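Local coordinates for OxsB protein (Bacillus megaterium, PDB 5UL3) that catalyses the oxidative ring contraction of dAMP to an oxetane aldehyde in oxetanocin A biosynthesis, using cobalamin, a [4Fe-4S] cluster and S-adenosylmethionine, at residues S145-E150 against Y243-L248; G182-F187 against V215-P220; C237-E242 against N276-V281. All coordinates share one frame; numbering follows the deposited sequence.

Overall arrangement
Contacts 1 and 2 lie in the Rossmann domain that houses cobalamin; contact 3 joins its cofactor loop to the loop after edge strand 273-275. Contact 2 joins two parallel strands and the loop and helix start leaving them, bringing Ser-184 to the cofactor. Its Val-215 strand adjoins the one ending at Cys-237, where contact 3 begins. Contact 3 carries the cobalamin-binding Gly-241 and Glu-242 and leads into the helix that contact 1 packs against helix 138-149. Contacts 1 and 3, centres about 12 Å apart, touch, Tyr-146 CE2 lying 3.3 Å from Glu-242 O. Contacts 1 and 2, centres about 17 Å apart, do not. The iron-sulfur cluster lies about 12 Å from the Phe-187 side chain.

Contact 1 (S145-E150 against Y243-L248); sequences SYLRKE and YTLRDL. With EDO (1,2-ethanediol), chain N.
Leu-147 and Arg-246 mark the nearest backbone approach of two helices whose short axis segments pass 10.2 Å apart, crossing at -50°. That spacing is bridged chiefly by side-chain packing; no hydrogen bond joins the segments. One group is Leu-147 with Leu-245, which meet at about a right angle, with Leu-147 CD1 3.9 Å from Leu-245 CD1, while Leu-147 CD2 reaches over to Leu-245 CB. Branched leucines suit this buried place, since their methyls spread between the helices, and Leu-245 also approaches cobalamin.

A second group centres on Tyr-146. Its CB is directed toward the other helix and chi1 of 168° sets CG anti to the backbone N; OH makes the closest contacts. The side chains of Tyr-146 and Tyr-243 cross at about a right angle: Tyr-146 OH lies at the edge of the Tyr-243 ring, close to its plane and 3.5 Å from Tyr-243 CD1. The same oxygen packs against the aliphatic part of Arg-246, 3.7 Å from its CD. Arginine fits here because it offers both an apolar stem and a charged end. Its chain bends at chi3 (67°), and Arg-246 NH1 sits 3.6 Å above the Tyr-243 ring, toward the rim. Arg-246 NE is held by a salt bridge to Asp-247 OD1 at 2.8 Å. The hydroxyl of Tyr-243 is anchored beyond the contact by Glu-286 and the backbone N of Asn-282. Glu-150 CG lies over one face of the Tyr-146 ring, toward the rim, and the Glu-150 carboxylate accepts a hydrogen bond from each hydroxyl of a 1,2-ethanediol, probably from the crystallisation liquor.

This is the pairing expected of a flavodoxin-like Rossmann domain, in which the helices following the first and fifth parallel strands lie side by side.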
ATOM      1  N   SER A 145       9.136   2.760 -15.375  1.00 21.78           N
ATOM      2  CA  SER A 145       8.937   4.053 -16.023  1.00 19.73           C
ATOM      3  C   SER A 145      10.137   4.979 -15.835  1.00 21.48           C
ATOM      4  O   SER A 145      10.459   5.763 -16.745  1.00 20.53           O
ATOM      5  CB  SER A 145       7.655   4.715 -15.527  1.00 20.38           C
ATOM      6  OG  SER A 145       7.742   5.064 -14.136  1.00 18.74           O
ATOM      7  N   TYR A 146      10.803   4.896 -14.685  1.00 20.83           N
ATOM      8  CA  TYR A 146      12.044   5.644 -14.487  1.00 20.81           C
ATOM      9  C   TYR A 146      13.084   5.270 -15.550  1.00 19.69           C
ATOM     10  O   TYR A 146      13.675   6.145 -16.197  1.00 22.70           O
ATOM     11  CB  TYR A 146      12.578   5.391 -13.067  1.00 18.87           C
ATOM     12  CG  TYR A 146      13.995   5.902 -12.905  1.00 20.82           C
ATOM     13  CD1 TYR A 146      14.245   7.240 -12.664  1.00 22.42           C
ATOM     14  CD2 TYR A 146      15.078   5.046 -13.090  1.00 23.29           C
ATOM     15  CE1 TYR A 146      15.555   7.714 -12.567  1.00 24.36           C
ATOM     16  CE2 TYR A 146      16.378   5.506 -13.009  1.00 22.57           C
ATOM     17  CZ  TYR A 146      16.609   6.833 -12.739  1.00 25.71           C
ATOM     18  OH  TYR A 146      17.909   7.277 -12.666  1.00 29.13           O
ATOM     19  N   LEU A 147      13.320   3.965 -15.739  1.00 20.29           N
ATOM     20  CA  LEU A 147      14.313   3.515 -16.712  1.00 21.74           C
ATOM     21  C   LEU A 147      13.919   3.883 -18.140  1.00 24.89           C
ATOM     22  O   LEU A 147      14.785   4.241 -18.957  1.00 22.31           O
ATOM     23  CB  LEU A 147      14.506   2.001 -16.601  1.00 19.95           C
ATOM     24  CG  LEU A 147      15.163   1.529 -15.300  1.00 19.58           C
ATOM     25  CD1 LEU A 147      15.195  -0.019 -15.254  1.00 22.01           C
ATOM     26  CD2 LEU A 147      16.569   2.096 -15.120  1.00 21.38           C
ATOM     27  N   ARG A 148      12.620   3.790 -18.472  1.00 22.90           N
ATOM     28  CA  ARG A 148      12.192   4.165 -19.821  1.00 20.38           C
ATOM     29  C   ARG A 148      12.341   5.660 -20.063  1.00 22.00           C
ATOM     30  O   ARG A 148      12.784   6.079 -21.146  1.00 21.99           O
ATOM     31  CB  ARG A 148      10.741   3.719 -20.072  1.00 23.52           C
ATOM     32  CG  ARG A 148      10.608   2.206 -20.119  1.00 22.70           C
ATOM     33  CD  ARG A 148       9.157   1.774 -20.321  1.00 23.25           C
ATOM     34  NE  ARG A 148       9.048   0.326 -20.466  1.00 23.76           N
ATOM     35  CZ  ARG A 148       7.904  -0.345 -20.331  1.00 25.41           C
ATOM     36  NH1 ARG A 148       6.780   0.304 -20.042  1.00 22.89           N
ATOM     37  NH2 ARG A 148       7.884  -1.659 -20.474  1.00 27.01           N
ATOM     38  N   LYS A 149      11.974   6.485 -19.078  1.00 21.98           N
ATOM     39  CA  LYS A 149      12.071   7.925 -19.279  1.00 20.73           C
ATOM     40  C   LYS A 149      13.523   8.361 -19.427  1.00 24.14           C
ATOM     41  O   LYS A 149      13.833   9.215 -20.262  1.00 21.53           O
ATOM     42  CB  LYS A 149      11.405   8.687 -18.134  1.00 20.65           C
ATOM     43  CG  LYS A 149      11.496  10.210 -18.304  1.00 22.19           C
ATOM     44  CD  LYS A 149      10.726  10.954 -17.188  1.00 26.42           C
ATOM     45  CE  LYS A 149      10.695  12.481 -17.457  1.00 33.58           C
ATOM     46  NZ  LYS A 149       9.435  13.117 -16.926  1.00 37.83           N
ATOM     47  N   GLU A 150      14.428   7.761 -18.662  1.00 21.25           N
ATOM     48  CA  GLU A 150      15.854   8.031 -18.832  1.00 24.69           C
ATOM     49  C   GLU A 150      16.451   7.333 -20.057  1.00 21.24           C
ATOM     50  O   GLU A 150      17.624   7.568 -20.383  1.00 22.40           O
ATOM     51  CB  GLU A 150      16.607   7.605 -17.576  1.00 24.74           C
ATOM     52  CG  GLU A 150      16.297   8.469 -16.359  1.00 26.30           C
ATOM     53  CD  GLU A 150      16.926   9.855 -16.444  1.00 44.12           C
ATOM     54  OE1 GLU A 150      17.915  10.045 -17.191  1.00 36.56           O
ATOM     55  OE2 GLU A 150      16.415  10.760 -15.753  1.00 52.30           O
ATOM     56  N   TYR A 243      17.811   4.405  -8.749  1.00 22.33           N
ATOM     57  CA  TYR A 243      19.231   4.654  -8.981  1.00 20.58           C
ATOM     58  C   TYR A 243      20.052   3.381  -8.895  1.00 23.09           C
ATOM     59  O   TYR A 243      21.094   3.278  -9.549  1.00 23.92           O
ATOM     60  CB  TYR A 243      19.769   5.670  -7.975  1.00 22.95           C
ATOM     61  CG  TYR A 243      19.181   7.048  -8.095  1.00 26.08           C
ATOM     62  CD1 TYR A 243      18.438   7.421  -9.199  1.00 24.16           C
ATOM     63  CD2 TYR A 243      19.384   7.988  -7.086  1.00 24.66           C
ATOM     64  CE1 TYR A 243      17.896   8.684  -9.299  1.00 25.20           C
ATOM     65  CE2 TYR A 243      18.848   9.248  -7.177  1.00 27.61           C
ATOM     66  CZ  TYR A 243      18.107   9.595  -8.278  1.00 30.06           C
ATOM     67  OH  TYR A 243      17.585  10.864  -8.367  1.00 30.53           O
ATOM     68  N   THR A 244      19.597   2.410  -8.099  1.00 23.13           N
ATOM     69  CA  THR A 244      20.226   1.098  -8.079  1.00 22.99           C
ATOM     70  C   THR A 244      20.227   0.482  -9.477  1.00 27.05           C
ATOM     71  O   THR A 244      21.266   0.024  -9.966  1.00 22.46           O
ATOM     72  CB  THR A 244      19.493   0.198  -7.082  1.00 26.01           C
ATOM     73  OG1 THR A 244      19.764   0.634  -5.743  1.00 26.23           O
ATOM     74  CG2 THR A 244      19.919  -1.269  -7.234  1.00 25.95           C
ATOM     75  N   LEU A 245      19.072   0.486 -10.141  1.00 22.79           N
ATOM     76  CA  LEU A 245      19.003  -0.117 -11.474  1.00 20.37           C
ATOM     77  C   LEU A 245      19.799   0.701 -12.479  1.00 24.60           C
ATOM     78  O   LEU A 245      20.517   0.138 -13.311  1.00 24.19           O
ATOM     79  CB  LEU A 245      17.544  -0.286 -11.916  1.00 20.73           C
ATOM     80  CG  LEU A 245      16.759  -1.364 -11.155  1.00 24.02           C
ATOM     81  CD1 LEU A 245      15.282  -1.301 -11.524  1.00 20.29           C
ATOM     82  CD2 LEU A 245      17.313  -2.736 -11.494  1.00 28.07           C
ATOM     83  N   ARG A 246      19.715   2.034 -12.396  1.00 22.36           N
ATOM     84  CA  ARG A 246      20.582   2.885 -13.208  1.00 24.85           C
ATOM     85  C   ARG A 246      22.045   2.462 -13.090  1.00 25.41           C
ATOM     86  O   ARG A 246      22.771   2.380 -14.094  1.00 21.41           O
ATOM     87  CB  ARG A 246      20.428   4.349 -12.768  1.00 24.09           C
ATOM     88  CG  ARG A 246      21.381   5.308 -13.461  1.00 22.77           C
ATOM     89  CD  ARG A 246      21.531   6.600 -12.634  1.00 24.79           C
ATOM     90  NE  ARG A 246      22.200   6.367 -11.360  1.00 25.12           N
ATOM     91  CZ  ARG A 246      22.247   7.245 -10.362  1.00 31.07           C
ATOM     92  NH1 ARG A 246      21.661   8.427 -10.485  1.00 31.76           N
ATOM     93  NH2 ARG A 246      22.884   6.941  -9.244  1.00 30.10           N
ATOM     94  N   ASP A 247      22.498   2.207 -11.867  1.00 25.39           N
ATOM     95  CA  ASP A 247      23.915   1.928 -11.653  1.00 28.78           C
ATOM     96  C   ASP A 247      24.279   0.496 -12.022  1.00 23.57           C
ATOM     97  O   ASP A 247      25.405   0.249 -12.463  1.00 27.04           O
ATOM     98  CB  ASP A 247      24.305   2.238 -10.199  1.00 25.31           C
ATOM     99  CG  ASP A 247      24.450   3.731  -9.946  1.00 25.98           C
ATOM    100  OD1 ASP A 247      24.289   4.527 -10.885  1.00 25.96           O
ATOM    101  OD2 ASP A 247      24.736   4.118  -8.784  1.00 26.88           O
ATOM    102  N   LEU A 248      23.345  -0.454 -11.879  1.00 24.90           N
ATOM    103  CA  LEU A 248      23.607  -1.805 -12.377  1.00 25.56           C
ATOM    104  C   LEU A 248      23.775  -1.807 -13.891  1.00 26.28           C
ATOM    105  O   LEU A 248      24.574  -2.583 -14.428  1.00 27.21           O
ATOM    106  CB  LEU A 248      22.478  -2.745 -11.977  1.00 23.47           C
ATOM    107  CG  LEU A 248      22.398  -3.060 -10.482  1.00 28.04           C
ATOM    108  CD1 LEU A 248      21.214  -3.958 -10.229  1.00 24.08           C
ATOM    109  CD2 LEU A 248      23.686  -3.721 -10.030  1.00 28.91           C
TER
HETATM  110  C1  EDO N 813      18.225  13.764 -14.686  1.00 61.52           C
HETATM  111  O1  EDO N 813      16.853  13.368 -14.750  1.00 62.57           O
HETATM  112  C2  EDO N 813      18.748  13.894 -16.110  1.00 70.73           C
HETATM  113  O2  EDO N 813      18.270  12.797 -16.905  1.00 58.89           O

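Contact 2 (G182-F187 against V215-P220); sequences GLSVNF and VGNVIP
Leu-183 and Ser-184 run parallel to Val-215 and Gly-216 as paired strand residues. Gly-216 N donates to Leu-183 O and Val-185 N to Gly-216 O, so Gly-216 is gripped through both its N-H and its carbonyl. Leu-183 and Val-215 put their side chains on one sheet face, under helix 190-205, with Leu-183 CB 3.9 Å from Val-215 CG1. Ser-184 lies on the other face, the cofactor side.

Beyond the strands, the side chain of Asn-217 reaches toward segment 182-187. The residue's phi of 74° is one that asparagine tolerates better than most residues. CB rests 3.4 Å from Val-185 O, and CG is about equally far from Val-185 O and Ser-184 OG. At the tip the amide divides: ND2 donates to Ser-184 OG at 3.2 Å, tilted out of the amide plane, whereas OD1 accepts from Val-218 N at 2.8 Å. Asn-217 ND2 also comes near Asn-186 ND2, but two donors cannot bond. The same Ser-184 hydroxyl is hydrogen-bonded to cobalamin N3B. Asn-217, itself a pocket residue, gives it a second partner, consistent with restrained rotation.

Past this polar cluster the packing is apolar. Val-185 sets CG1 3.9 Å from Ile-219 CG2 and its CB against Pro-220 CD. The ring of Phe-187 takes Ile-219 CD1 at its CD1, 3.8 Å away, and Val-218 CG1 at CE2.

The arrangement is the carboxyl end of a beta-alpha-beta crossover in a cobalamin-binding Rossmann fold, and Ser-184 on N3B of the dimethylbenzimidazole is consistent with base-off binding.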
ATOM      1  N   GLY A 182      15.219  -8.701 -11.917  1.00 25.48           N
ATOM      2  CA  GLY A 182      14.894  -8.226 -10.581  1.00 28.56           C
ATOM      3  C   GLY A 182      13.592  -8.810 -10.085  1.00 22.67           C
ATOM      4  O   GLY A 182      12.597  -8.838 -10.811  1.00 26.37           O
ATOM      5  N   LEU A 183      13.598  -9.254  -8.826  1.00 26.66           N
ATOM      6  CA  LEU A 183      12.391  -9.712  -8.152  1.00 25.51           C
ATOM      7  C   LEU A 183      12.033  -8.747  -7.028  1.00 22.93           C
ATOM      8  O   LEU A 183      12.895  -8.384  -6.221  1.00 24.48           O
ATOM      9  CB  LEU A 183      12.562 -11.115  -7.561  1.00 27.14           C
ATOM     10  CG  LEU A 183      13.210 -12.213  -8.404  1.00 26.13           C
ATOM     11  CD1 LEU A 183      13.164 -13.538  -7.609  1.00 29.20           C
ATOM     12  CD2 LEU A 183      12.497 -12.339  -9.765  1.00 25.39           C
ATOM     13  N   SER A 184      10.762  -8.362  -6.965  1.00 26.62           N
ATOM     14  CA  SER A 184      10.229  -7.625  -5.820  1.00 25.01           C
ATOM     15  C   SER A 184       9.676  -8.640  -4.817  1.00 25.72           C
ATOM     16  O   SER A 184       8.743  -9.388  -5.139  1.00 27.69           O
ATOM     17  CB  SER A 184       9.144  -6.651  -6.285  1.00 28.97           C
ATOM     18  OG  SER A 184       8.775  -5.749  -5.249  1.00 25.27           O
ATOM     19  N   VAL A 185      10.253  -8.673  -3.617  1.00 24.58           N
ATOM     20  CA  VAL A 185      10.007  -9.728  -2.634  1.00 26.22           C
ATOM     21  C   VAL A 185       9.358  -9.079  -1.415  1.00 26.98           C
ATOM     22  O   VAL A 185      10.006  -8.312  -0.694  1.00 29.65           O
ATOM     23  CB  VAL A 185      11.296 -10.461  -2.233  1.00 29.87           C
ATOM     24  CG1 VAL A 185      10.983 -11.558  -1.212  1.00 31.20           C
ATOM     25  CG2 VAL A 185      11.989 -11.047  -3.460  1.00 33.52           C
ATOM     26  N   ASN A 186       8.090  -9.386  -1.188  1.00 29.46           N
ATOM     27  CA  ASN A 186       7.279  -8.774  -0.152  1.00 29.56           C
ATOM     28  C   ASN A 186       6.990  -9.784   0.953  1.00 34.87           C
ATOM     29  O   ASN A 186       7.366 -10.955   0.857  1.00 31.55           O
ATOM     30  CB  ASN A 186       5.984  -8.237  -0.757  1.00 26.52           C
ATOM     31  CG  ASN A 186       5.602  -6.911  -0.175  1.00 37.17           C
ATOM     32  OD1 ASN A 186       5.825  -6.663   1.009  1.00 32.93           O
ATOM     33  ND2 ASN A 186       5.066  -6.030  -1.005  1.00 41.98           N
ATOM     34  N   PHE A 187       6.328  -9.301   2.015  1.00 27.25           N
ATOM     35  CA  PHE A 187       5.904 -10.154   3.126  1.00 28.72           C
ATOM     36  C   PHE A 187       5.272 -11.446   2.629  1.00 27.88           C
ATOM     37  O   PHE A 187       4.390 -11.430   1.765  1.00 32.47           O
ATOM     38  CB  PHE A 187       4.894  -9.416   4.011  1.00 32.35           C
ATOM     39  CG  PHE A 187       5.474  -8.252   4.757  1.00 30.04           C
ATOM     40  CD1 PHE A 187       6.222  -8.458   5.911  1.00 37.41           C
ATOM     41  CD2 PHE A 187       5.270  -6.952   4.320  1.00 37.34           C
ATOM     42  CE1 PHE A 187       6.764  -7.392   6.607  1.00 37.82           C
ATOM     43  CE2 PHE A 187       5.810  -5.872   5.028  1.00 31.96           C
ATOM     44  CZ  PHE A 187       6.551  -6.101   6.170  1.00 35.95           C
ATOM     45  N   VAL A 215      17.351  -8.532  -6.009  1.00 25.23           N
ATOM     46  CA  VAL A 215      16.033  -8.566  -5.385  1.00 24.46           C
ATOM     47  C   VAL A 215      15.882  -7.265  -4.613  1.00 27.77           C
ATOM     48  O   VAL A 215      16.868  -6.681  -4.155  1.00 28.44           O
ATOM     49  CB  VAL A 215      15.804  -9.772  -4.445  1.00 27.79           C
ATOM     50  CG1 VAL A 215      15.701 -11.107  -5.247  1.00 27.74           C
ATOM     51  CG2 VAL A 215      16.889  -9.838  -3.377  1.00 27.36           C
ATOM     52  N   GLY A 216      14.639  -6.810  -4.481  1.00 25.10           N
ATOM     53  CA  GLY A 216      14.371  -5.582  -3.746  1.00 25.10           C
ATOM     54  C   GLY A 216      13.095  -5.695  -2.945  1.00 27.27           C
ATOM     55  O   GLY A 216      12.503  -6.782  -2.857  1.00 24.28           O
ATOM     56  N   ASN A 217      12.643  -4.557  -2.413  1.00 25.18           N
ATOM     57  CA  ASN A 217      11.543  -4.450  -1.459  1.00 24.99           C
ATOM     58  C   ASN A 217      11.977  -4.925  -0.069  1.00 24.61           C
ATOM     59  O   ASN A 217      13.137  -5.298   0.155  1.00 25.39           O
ATOM     60  CB  ASN A 217      10.288  -5.195  -1.926  1.00 22.44           C
ATOM     61  CG  ASN A 217       8.996  -4.460  -1.561  1.00 29.50           C
ATOM     62  OD1 ASN A 217       8.955  -3.685  -0.595  1.00 27.78           O
ATOM     63  ND2 ASN A 217       7.940  -4.700  -2.337  1.00 31.22           N
ATOM     64  N   VAL A 218      11.044  -4.883   0.878  1.00 25.91           N
ATOM     65  CA  VAL A 218      11.418  -4.796   2.292  1.00 28.18           C
ATOM     66  C   VAL A 218      11.963  -6.117   2.853  1.00 27.77           C
ATOM     67  O   VAL A 218      12.800  -6.101   3.766  1.00 29.30           O
ATOM     68  CB  VAL A 218      10.211  -4.300   3.107  1.00 27.03           C
ATOM     69  CG1 VAL A 218       9.087  -5.315   3.066  1.00 27.22           C
ATOM     70  CG2 VAL A 218      10.642  -3.958   4.542  1.00 31.48           C
ATOM     71  N   ILE A 219      11.544  -7.261   2.320  1.00 26.51           N
ATOM     72  CA  ILE A 219      11.908  -8.545   2.930  1.00 30.07           C
ATOM     73  C   ILE A 219      13.406  -8.826   2.778  1.00 31.37           C
ATOM     74  O   ILE A 219      14.066  -9.085   3.797  1.00 30.28           O
ATOM     75  CB  ILE A 219      11.024  -9.683   2.381  1.00 26.25           C
ATOM     76  CG1 ILE A 219       9.624  -9.614   3.001  1.00 33.32           C
ATOM     77  CG2 ILE A 219      11.634 -11.048   2.645  1.00 31.10           C
ATOM     78  CD1 ILE A 219       9.641  -9.518   4.514  1.00 31.65           C
ATOM     79  N   PRO A 220      14.013  -8.762   1.579  1.00 30.28           N
ATOM     80  CA  PRO A 220      15.481  -8.935   1.518  1.00 28.12           C
ATOM     81  C   PRO A 220      16.258  -7.769   2.100  1.00 30.05           C
ATOM     82  O   PRO A 220      17.377  -7.967   2.598  1.00 32.34           O
ATOM     83  CB  PRO A 220      15.765  -9.097   0.013  1.00 31.18           C
ATOM     84  CG  PRO A 220      14.615  -8.453  -0.658  1.00 30.10           C
ATOM     85  CD  PRO A 220      13.420  -8.687   0.229  1.00 27.41           C
TER

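Contact 3 (C237-E242 against N276-V281); sequences CDKEGE and NVAETV
In the cobalamin-binding loop between strand 235-237 and helix 242-252, Glu-240 meets Val-281 of the loop that follows strand 273-275. Val-281 N donates to Glu-240 OE1 at 2.8 Å, nearly straight at 170° and on the syn side, though 26° out of the carboxylate plane. Glu-240, whose chi2 of 165° keeps the chain extended at CD, reaches this N-H while lying across the valine, whose CG2 is 3.6 Å from Glu-240 CD. The other oxygen, OE2, takes a water that also donates to Val-281 O, and forms salt bridges with Arg-311 and Arg-331. Glutamate suits this place: two oxygens let it serve a backbone N-H and two arginines.

Toward the start of both segments Lys-239 CD packs 3.8 Å from Ala-278 CB, the short alanine side chain meeting the lysine's aliphatic stem, and a water joins Lys-239 NZ to Ala-278 N. Another water bridges Asp-238 OD2 and Asn-276 O. Glu-242 OE1 comes 3.9 Å from Val-281 CG2, but its polar partners lie elsewhere: OE1 holds cobalamin O8R and OE2 pairs with Arg-311.

Loop 237-242 lines the cobalamin pocket, with 276-281 packed against it, and Arg-311 ties it to the radical SAM domain.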
ATOM      1  N   CYS A 237      18.796  -4.777  -3.270  1.00 28.26           N
ATOM      2  CA  CYS A 237      18.497  -3.351  -3.263  1.00 26.92           C
ATOM      3  C   CYS A 237      17.899  -2.999  -1.905  1.00 25.64           C
ATOM      4  O   CYS A 237      16.813  -3.481  -1.558  1.00 24.35           O
ATOM      5  CB  CYS A 237      17.520  -2.990  -4.385  1.00 25.31           C
ATOM      6  SG  CYS A 237      17.015  -1.241  -4.368  1.00 25.93           S
ATOM      7  N   ASP A 238      18.619  -2.167  -1.144  1.00 26.11           N
ATOM      8  CA  ASP A 238      18.270  -1.902   0.252  1.00 28.45           C
ATOM      9  C   ASP A 238      17.097  -0.944   0.397  1.00 25.44           C
ATOM     10  O   ASP A 238      16.314  -1.073   1.343  1.00 27.08           O
ATOM     11  CB  ASP A 238      19.480  -1.325   0.993  1.00 26.59           C
ATOM     12  CG  ASP A 238      20.577  -2.357   1.221  1.00 31.52           C
ATOM     13  OD1 ASP A 238      20.257  -3.562   1.270  1.00 36.84           O
ATOM     14  OD2 ASP A 238      21.752  -1.953   1.369  1.00 37.58           O
ATOM     15  N   LYS A 239      16.965   0.026  -0.506  1.00 24.02           N
ATOM     16  CA  LYS A 239      15.930   1.045  -0.363  1.00 21.21           C
ATOM     17  C   LYS A 239      15.230   1.279  -1.703  1.00 24.02           C
ATOM     18  O   LYS A 239      14.624   0.355  -2.255  1.00 25.00           O
ATOM     19  CB  LYS A 239      16.542   2.341   0.188  1.00 20.51           C
ATOM     20  CG  LYS A 239      17.030   2.153   1.648  1.00 26.36           C
ATOM     21  CD  LYS A 239      18.167   3.077   1.994  1.00 34.37           C
ATOM     22  CE  LYS A 239      18.697   2.729   3.401  1.00 38.64           C
ATOM     23  NZ  LYS A 239      19.742   3.692   3.837  1.00 51.80           N
ATOM     24  N   GLU A 240      15.261   2.499  -2.217  1.00 21.25           N
ATOM     25  CA  GLU A 240      14.638   2.737  -3.523  1.00 21.69           C
ATOM     26  C   GLU A 240      15.433   2.034  -4.627  1.00 26.71           C
ATOM     27  O   GLU A 240      16.660   1.906  -4.557  1.00 25.42           O
ATOM     28  CB  GLU A 240      14.574   4.241  -3.825  1.00 23.24           C
ATOM     29  CG  GLU A 240      13.557   5.007  -2.961  1.00 22.32           C
ATOM     30  CD  GLU A 240      13.773   6.503  -3.018  1.00 20.91           C
ATOM     31  OE1 GLU A 240      14.915   6.939  -2.767  1.00 22.66           O
ATOM     32  OE2 GLU A 240      12.806   7.235  -3.326  1.00 24.76           O
ATOM     33  N   GLY A 241      14.728   1.621  -5.677  1.00 21.57           N
ATOM     34  CA  GLY A 241      15.358   0.858  -6.740  1.00 21.62           C
ATOM     35  C   GLY A 241      15.837   1.626  -7.959  1.00 22.00           C
ATOM     36  O   GLY A 241      16.641   1.095  -8.732  1.00 23.30           O
ATOM     37  N   GLU A 242      15.377   2.869  -8.137  1.00 21.51           N
ATOM     38  CA  GLU A 242      15.609   3.589  -9.392  1.00 19.69           C
ATOM     39  C   GLU A 242      17.096   3.775  -9.675  1.00 25.45           C
ATOM     40  O   GLU A 242      17.600   3.400 -10.738  1.00 21.29           O
ATOM     41  CB  GLU A 242      14.907   4.949  -9.353  1.00 22.54           C
ATOM     42  CG  GLU A 242      13.384   4.896  -9.472  1.00 22.92           C
ATOM     43  CD  GLU A 242      12.635   4.673  -8.145  1.00 24.86           C
ATOM     44  OE1 GLU A 242      13.241   4.270  -7.127  1.00 21.24           O
ATOM     45  OE2 GLU A 242      11.398   4.878  -8.147  1.00 27.65           O
ATOM     46  N   ASN A 276      26.390  -0.290   0.165  1.00 27.50           N
ATOM     47  CA  ASN A 276      26.685   0.938  -0.540  1.00 27.65           C
ATOM     48  C   ASN A 276      25.645   1.989  -0.176  1.00 29.60           C
ATOM     49  O   ASN A 276      24.456   1.684  -0.056  1.00 28.71           O
ATOM     50  CB  ASN A 276      26.692   0.725  -2.055  1.00 30.17           C
ATOM     51  CG  ASN A 276      27.852  -0.141  -2.529  1.00 35.97           C
ATOM     52  OD1 ASN A 276      28.799  -0.405  -1.781  1.00 33.56           O
ATOM     53  ND2 ASN A 276      27.782  -0.589  -3.780  1.00 29.85           N
ATOM     54  N   VAL A 277      26.101   3.232  -0.015  1.00 31.89           N
ATOM     55  CA  VAL A 277      25.194   4.334   0.277  1.00 31.00           C
ATOM     56  C   VAL A 277      24.117   4.459  -0.802  1.00 33.26           C
ATOM     57  O   VAL A 277      24.388   4.324  -2.008  1.00 27.42           O
ATOM     58  CB  VAL A 277      25.993   5.642   0.389  1.00 39.11           C
ATOM     59  CG1 VAL A 277      25.048   6.824   0.586  1.00 36.27           C
ATOM     60  CG2 VAL A 277      27.003   5.534   1.525  1.00 42.37           C
ATOM     61  N   ALA A 278      22.889   4.734  -0.366  1.00 28.73           N
ATOM     62  CA  ALA A 278      21.759   4.990  -1.257  1.00 25.55           C
ATOM     63  C   ALA A 278      21.442   6.476  -1.247  1.00 31.19           C
ATOM     64  O   ALA A 278      21.077   7.030  -0.202  1.00 33.19           O
ATOM     65  CB  ALA A 278      20.535   4.187  -0.823  1.00 29.99           C
ATOM     66  N   GLU A 279      21.597   7.122  -2.391  1.00 24.39           N
ATOM     67  CA  GLU A 279      21.200   8.517  -2.526  1.00 28.41           C
ATOM     68  C   GLU A 279      19.689   8.560  -2.731  1.00 29.37           C
ATOM     69  O   GLU A 279      19.164   7.929  -3.657  1.00 27.46           O
ATOM     70  CB  GLU A 279      21.942   9.161  -3.694  1.00 31.25           C
ATOM     71  CG  GLU A 279      21.453  10.547  -4.086  1.00 34.27           C
ATOM     72  CD  GLU A 279      21.914  10.957  -5.483  1.00 50.34           C
ATOM     73  OE1 GLU A 279      22.762  10.256  -6.080  1.00 56.39           O
ATOM     74  OE2 GLU A 279      21.409  11.975  -5.992  1.00 52.38           O
ATOM     75  N   THR A 280      18.983   9.279  -1.862  1.00 25.19           N
ATOM     76  CA  THR A 280      17.529   9.320  -1.981  1.00 28.54           C
ATOM     77  C   THR A 280      17.104   9.870  -3.342  1.00 26.87           C
ATOM     78  O   THR A 280      17.661  10.853  -3.849  1.00 24.26           O
ATOM     79  CB  THR A 280      16.937  10.148  -0.847  1.00 27.69           C
ATOM     80  OG1 THR A 280      17.254   9.498   0.391  1.00 26.40           O
ATOM     81  CG2 THR A 280      15.412  10.225  -0.995  1.00 25.78           C
ATOM     82  N   VAL A 281      16.120   9.206  -3.953  1.00 22.80           N
ATOM     83  CA  VAL A 281      15.736   9.540  -5.323  1.00 22.30           C
ATOM     84  C   VAL A 281      15.092  10.922  -5.385  1.00 20.95           C
ATOM     85  O   VAL A 281      14.321  11.319  -4.503  1.00 24.17           O
ATOM     86  CB  VAL A 281      14.797   8.452  -5.877  1.00 20.75           C
ATOM     87  CG1 VAL A 281      14.176   8.890  -7.220  1.00 25.94           C
ATOM     88  CG2 VAL A 281      15.577   7.147  -6.063  1.00 22.26           C
TER
HETATM   89  O   HOH W   1      22.427   0.545   0.947  1.00 40.89           O
HETATM   90  O   HOH W   2      22.103   4.179   2.504  1.00 45.34           O
HETATM   91  O   HOH W   3      12.461   9.766  -3.053  1.00 24.78           O